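Local coordinates for AA10A (Thermobifida fusca, PDB 5UIZ), which is a copper-containing lytic polysaccharide monooxygenase that probably cleaves glycosidic bonds of crystalline polysaccharides such as cellulose by oxidation, at residues 40-45 and 126-131; 171-176 and 192-197. All coordinates share one frame; numbering follows the deposited sequence.

Both contacts help to join the two sheets of a beta sandwich, and their centres lie about 13 Å apart. Contact 1 comes first along the chain and is complete before contact 2 opens. It sets the end of strand 38-42, from the three-stranded sheet, beside strand 128-130 of the larger mixed sheet. Contact 2 packs strand 170-175, also of the mixed sheet, against the loop that leaves strand 184-190 and returns the chain to strand 198-206. They meet where T127 CG2 lies 3.5 Å from R197 NH1, a packing contact. Both stand away from the copper, which H37 and H144 hold, and so belong to the framework of the domain.

Contact 1: residues 40-45 and 126-131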
# COMPACT_ATOMS: atom_id res chain seq x y z
N VAL A 40 -5.36 0.53 3.94
CA VAL A 40 -4.70 0.31 5.21
C VAL A 40 -4.48 1.72 5.75
O VAL A 40 -3.77 2.52 5.16
CB VAL A 40 -3.39 -0.46 5.06
CG1 VAL A 40 -2.64 -0.48 6.38
CG2 VAL A 40 -3.64 -1.87 4.62
N ILE A 41 -5.16 1.99 6.86
CA ILE A 41 -5.13 3.22 7.62
C ILE A 41 -3.88 3.31 8.50
O ILE A 41 -3.36 4.39 8.70
CB ILE A 41 -6.39 3.27 8.53
CG1 ILE A 41 -7.65 3.18 7.68
CG2 ILE A 41 -6.46 4.54 9.40
CD1 ILE A 41 -7.60 3.99 6.38
N ASN A 42 -3.48 2.18 9.10
CA ASN A 42 -2.24 2.06 9.88
C ASN A 42 -1.57 0.74 9.56
O ASN A 42 -2.20 -0.30 9.64
CB ASN A 42 -2.46 2.12 11.41
CG ASN A 42 -1.18 1.81 12.20
OD1 ASN A 42 -0.93 0.66 12.59
ND2 ASN A 42 -0.35 2.80 12.39
N PRO A 43 -0.29 0.77 9.15
CA PRO A 43 0.52 1.92 8.74
C PRO A 43 -0.04 2.42 7.42
O PRO A 43 -0.23 1.65 6.50
CB PRO A 43 1.92 1.36 8.58
CG PRO A 43 1.72 -0.07 8.29
CD PRO A 43 0.44 -0.49 8.96
N ALA A 44 -0.33 3.71 7.37
CA ALA A 44 -1.00 4.33 6.25
C ALA A 44 -0.32 3.99 4.94
O ALA A 44 0.90 4.09 4.83
CB ALA A 44 -0.99 5.83 6.43
N THR A 45 -1.12 3.66 3.94
CA THR A 45 -0.59 3.43 2.61
C THR A 45 -0.05 4.74 2.01
O THR A 45 -0.27 5.82 2.51
CB THR A 45 -1.67 2.87 1.64
OG1 THR A 45 -2.84 3.69 1.68
CG2 THR A 45 -2.04 1.53 2.04
N LYS A 126 7.14 9.16 2.95
CA LYS A 126 7.01 9.34 4.41
C LYS A 126 6.69 8.00 5.05
O LYS A 126 5.87 7.24 4.52
CB LYS A 126 5.90 10.31 4.77
CG LYS A 126 6.11 11.70 4.24
CD LYS A 126 7.36 12.35 4.84
CE LYS A 126 7.44 13.80 4.39
NZ LYS A 126 8.85 14.19 4.47
N THR A 127 7.34 7.72 6.19
CA THR A 127 7.21 6.45 6.87
C THR A 127 6.35 6.61 8.14
O THR A 127 6.28 7.68 8.70
CB THR A 127 8.54 5.87 7.24
OG1 THR A 127 9.22 6.80 8.06
CG2 THR A 127 9.40 5.59 6.01
N THR A 128 5.66 5.53 8.53
CA THR A 128 5.14 5.35 9.87
C THR A 128 6.17 4.52 10.69
O THR A 128 6.64 3.49 10.23
CB THR A 128 3.83 4.57 9.89
OG1 THR A 128 2.86 5.22 9.05
CG2 THR A 128 3.27 4.55 11.30
N ASP A 129 6.50 4.98 11.89
CA ASP A 129 7.37 4.19 12.80
C ASP A 129 6.59 2.98 13.36
O ASP A 129 5.50 3.13 13.83
CB ASP A 129 7.92 5.04 13.98
CG ASP A 129 9.00 6.04 13.54
OD1 ASP A 129 9.57 5.97 12.42
OD2 ASP A 129 9.30 6.94 14.33
N VAL A 130 7.16 1.78 13.23
CA VAL A 130 6.57 0.59 13.77
C VAL A 130 7.65 -0.28 14.46
O VAL A 130 8.82 -0.18 14.15
CB VAL A 130 5.87 -0.26 12.70
CG1 VAL A 130 4.69 0.49 12.09
CG2 VAL A 130 6.82 -0.75 11.60
N ASN A 131 7.20 -1.15 15.35
CA ASN A 131 8.05 -2.21 15.86
C ASN A 131 7.97 -3.36 14.91
O ASN A 131 7.12 -3.38 14.03
CB ASN A 131 7.63 -2.62 17.27
CG ASN A 131 7.79 -1.50 18.24
OD1 ASN A 131 6.84 -1.11 18.87
ND2 ASN A 131 8.98 -0.92 18.32
O HOH W 1 2.91 4.18 6.50
O HOH W 2 0.31 5.50 9.68
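P43, just past the end of strand 38-42, meets T128 of strand 128-130 and supplies the apolar part of the interface: P43 CB lies 4.0 Å from T128 CB, ring carbon against the branching carbon of the threonine. The residues before it, I41 and N42, form a classic beta bulge opposite H137, and a cis peptide bond then leads into P43 as the chain leaves the sheet. The approach of the N42 side chain to the T128 methyl is loose and doubtful. P43 also touches V219, and its carbonyl oxygen accepts a hydrogen bond from S217, so strand 211-221, the parallel partner of 128-130, backs this corner.

A44 brings its backbone to the T128 hydroxyl, but A44 N and T128 OG1 are 3.9 Å apart, too far for a direct bond. Two waters span the gap. One accepts from A44 N at 3.0 Å and lies 2.6 Å from T128 OG1; the other donates to A44 O at 2.6 Å and lies 2.8 Å from T128 OG1. With chi1 of T128 at -56°, OG1 is anti to the carbonyl carbon and faces the A44 backbone, where it meets both waters. Beyond A44 the chain curls back, with T45 N bonded to V40 O at 3.1 Å, and T45 sits at the N-cap of helix 46-54, its OG1 making a weak hydrogen bond with Y48 N.

The segments stand at the two ends of an 80-residue excursion that is rich in helices and holds only the short strand 88-90. Its two ends are coupled by one proline-threonine contact and a pair of water bridges converging on a single hydroxyl, so the polar part of the join is solvent-mediated.

Contact 2: residues 171-176 and 192-197; sequences ELVHQT and PNRSGR
R194 NH2 is held by two groups at once: it forms a long salt bridge with E171 OE1, at 3.5 Å, and donates a hydrogen bond to the carbonyl oxygen of V153. The carboxylate does not lie flat against the guanidinium; their planes are 60° apart, and OE1 comes in obliquely, with the acid reaching out on an extended chain. Nearer the backbone, E171 CB sits in plane at the guanidinium edge, 3.7 Å from R194 NH2.

The other nitrogens are engaged as well. R194 NH1 turns back on its own loop and donates to P192 O at 2.7 Å, a short but bent bond with an N-H...O angle of 141°, while NE donates to T154 O. A bend in the arginine chain at chi2 (141°) helps fold the guanidinium back toward P192. Three backbone carbonyls and one carboxylate therefore surround the buried arginine, an arrangement that should hold its flat end against rotation and would probably stabilise its positive charge.

V173 covers one face of this group. Its CG1 methyl lies 4.0 Å from R194 NH1, and the same methyl reaches P192 CD at 4.3 Å, so a single branch packs against both the cation and the proline ring. V173 and H174 form a classic beta bulge opposite V151 of the adjoining strand, and V173 points its side chain toward the loop.

Strand 170-175 is paired with strand 146-154, whose end, at V153 and T154, gives R194 two of its three carbonyl partners. The arginine thereby fixes the loop between strands 184-190 and 198-206 to the end of this strand pair, as the chain crosses from one sheet to the other in the immunoglobulin-like beta sandwich characteristic of lytic polysaccharide monooxygenases.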
# COMPACT_ATOMS: atom_id res chain seq x y z
N GLU A 171 9.29 -10.52 1.25
CA GLU A 171 8.97 -11.86 1.78
C GLU A 171 7.64 -11.86 2.47
O GLU A 171 7.29 -10.90 3.13
CB GLU A 171 10.04 -12.31 2.77
CG GLU A 171 11.30 -12.81 2.08
CD GLU A 171 12.44 -13.15 3.06
OE1 GLU A 171 12.43 -12.64 4.22
OE2 GLU A 171 13.34 -13.93 2.65
N LEU A 172 6.91 -12.95 2.31
CA LEU A 172 5.61 -13.11 2.93
C LEU A 172 5.84 -13.32 4.41
O LEU A 172 6.61 -14.21 4.78
CB LEU A 172 4.92 -14.31 2.31
CG LEU A 172 3.55 -14.65 2.88
CD1 LEU A 172 2.59 -13.54 2.60
CD2 LEU A 172 3.10 -15.95 2.23
N VAL A 173 5.32 -12.40 5.24
CA VAL A 173 5.47 -12.50 6.69
C VAL A 173 4.15 -12.87 7.43
O VAL A 173 4.17 -13.15 8.63
CB VAL A 173 6.01 -11.21 7.32
CG1 VAL A 173 7.36 -10.88 6.78
CG2 VAL A 173 5.08 -10.04 7.16
N HIS A 174 3.03 -12.75 6.73
CA HIS A 174 1.75 -13.01 7.31
C HIS A 174 0.70 -13.37 6.30
O HIS A 174 0.63 -12.84 5.19
CB HIS A 174 1.28 -11.85 8.16
CG HIS A 174 0.24 -12.24 9.15
ND1 HIS A 174 0.56 -12.76 10.39
CD2 HIS A 174 -1.11 -12.20 9.08
CE1 HIS A 174 -0.57 -13.01 11.05
NE2 HIS A 174 -1.59 -12.67 10.28
N GLN A 175 -0.14 -14.30 6.71
CA GLN A 175 -1.23 -14.78 5.91
C GLN A 175 -2.38 -15.01 6.90
O GLN A 175 -2.22 -15.66 7.92
CB GLN A 175 -0.85 -16.07 5.25
CG GLN A 175 -2.06 -16.75 4.64
CD GLN A 175 -1.86 -18.22 4.47
OE1 GLN A 175 -0.75 -18.71 4.57
NE2 GLN A 175 -2.92 -18.94 4.23
N THR A 176 -3.53 -14.45 6.60
CA THR A 176 -4.74 -14.68 7.39
C THR A 176 -5.69 -15.57 6.62
O THR A 176 -5.53 -15.78 5.44
CB THR A 176 -5.49 -13.36 7.70
OG1 THR A 176 -6.22 -12.90 6.54
CG2 THR A 176 -4.58 -12.31 8.21
N PRO A 192 10.25 -10.24 10.91
CA PRO A 192 11.49 -10.51 11.64
C PRO A 192 12.71 -9.93 10.94
O PRO A 192 12.69 -9.78 9.73
CB PRO A 192 11.60 -12.03 11.60
CG PRO A 192 10.76 -12.46 10.43
CD PRO A 192 9.64 -11.45 10.34
N ASN A 193 13.74 -9.61 11.72
CA ASN A 193 15.06 -9.28 11.19
C ASN A 193 15.06 -8.03 10.29
O ASN A 193 15.72 -8.01 9.25
CB ASN A 193 15.66 -10.49 10.44
CG ASN A 193 15.78 -11.71 11.33
OD1 ASN A 193 16.32 -11.62 12.42
ND2 ASN A 193 15.26 -12.86 10.87
N ARG A 194 14.29 -7.02 10.67
CA ARG A 194 14.19 -5.79 9.92
C ARG A 194 14.44 -4.59 10.78
O ARG A 194 13.97 -4.49 11.92
CB ARG A 194 12.84 -5.67 9.22
CG ARG A 194 12.81 -6.55 7.96
CD ARG A 194 11.49 -7.17 7.82
NE ARG A 194 11.30 -7.88 6.56
CZ ARG A 194 11.17 -9.19 6.40
NH1 ARG A 194 11.25 -10.05 7.42
NH2 ARG A 194 10.90 -9.65 5.20
N SER A 195 15.14 -3.64 10.18
CA SER A 195 15.41 -2.39 10.84
C SER A 195 15.41 -1.24 9.86
O SER A 195 15.87 -1.39 8.75
CB SER A 195 16.75 -2.53 11.55
OG SER A 195 16.84 -1.49 12.49
N GLY A 196 14.89 -0.10 10.28
CA GLY A 196 14.89 1.10 9.47
C GLY A 196 13.83 1.04 8.38
O GLY A 196 12.79 0.39 8.55
N ARG A 197 14.10 1.71 7.27
CA ARG A 197 13.09 2.01 6.24
C ARG A 197 12.76 0.76 5.40
O ARG A 197 13.65 0.08 4.86
CB ARG A 197 13.56 3.12 5.33
CG ARG A 197 12.67 3.35 4.11
CD ARG A 197 13.29 4.37 3.13
NE ARG A 197 13.08 5.75 3.55
CZ ARG A 197 11.95 6.41 3.39
NH1 ARG A 197 10.87 5.83 2.85
NH2 ARG A 197 11.89 7.68 3.77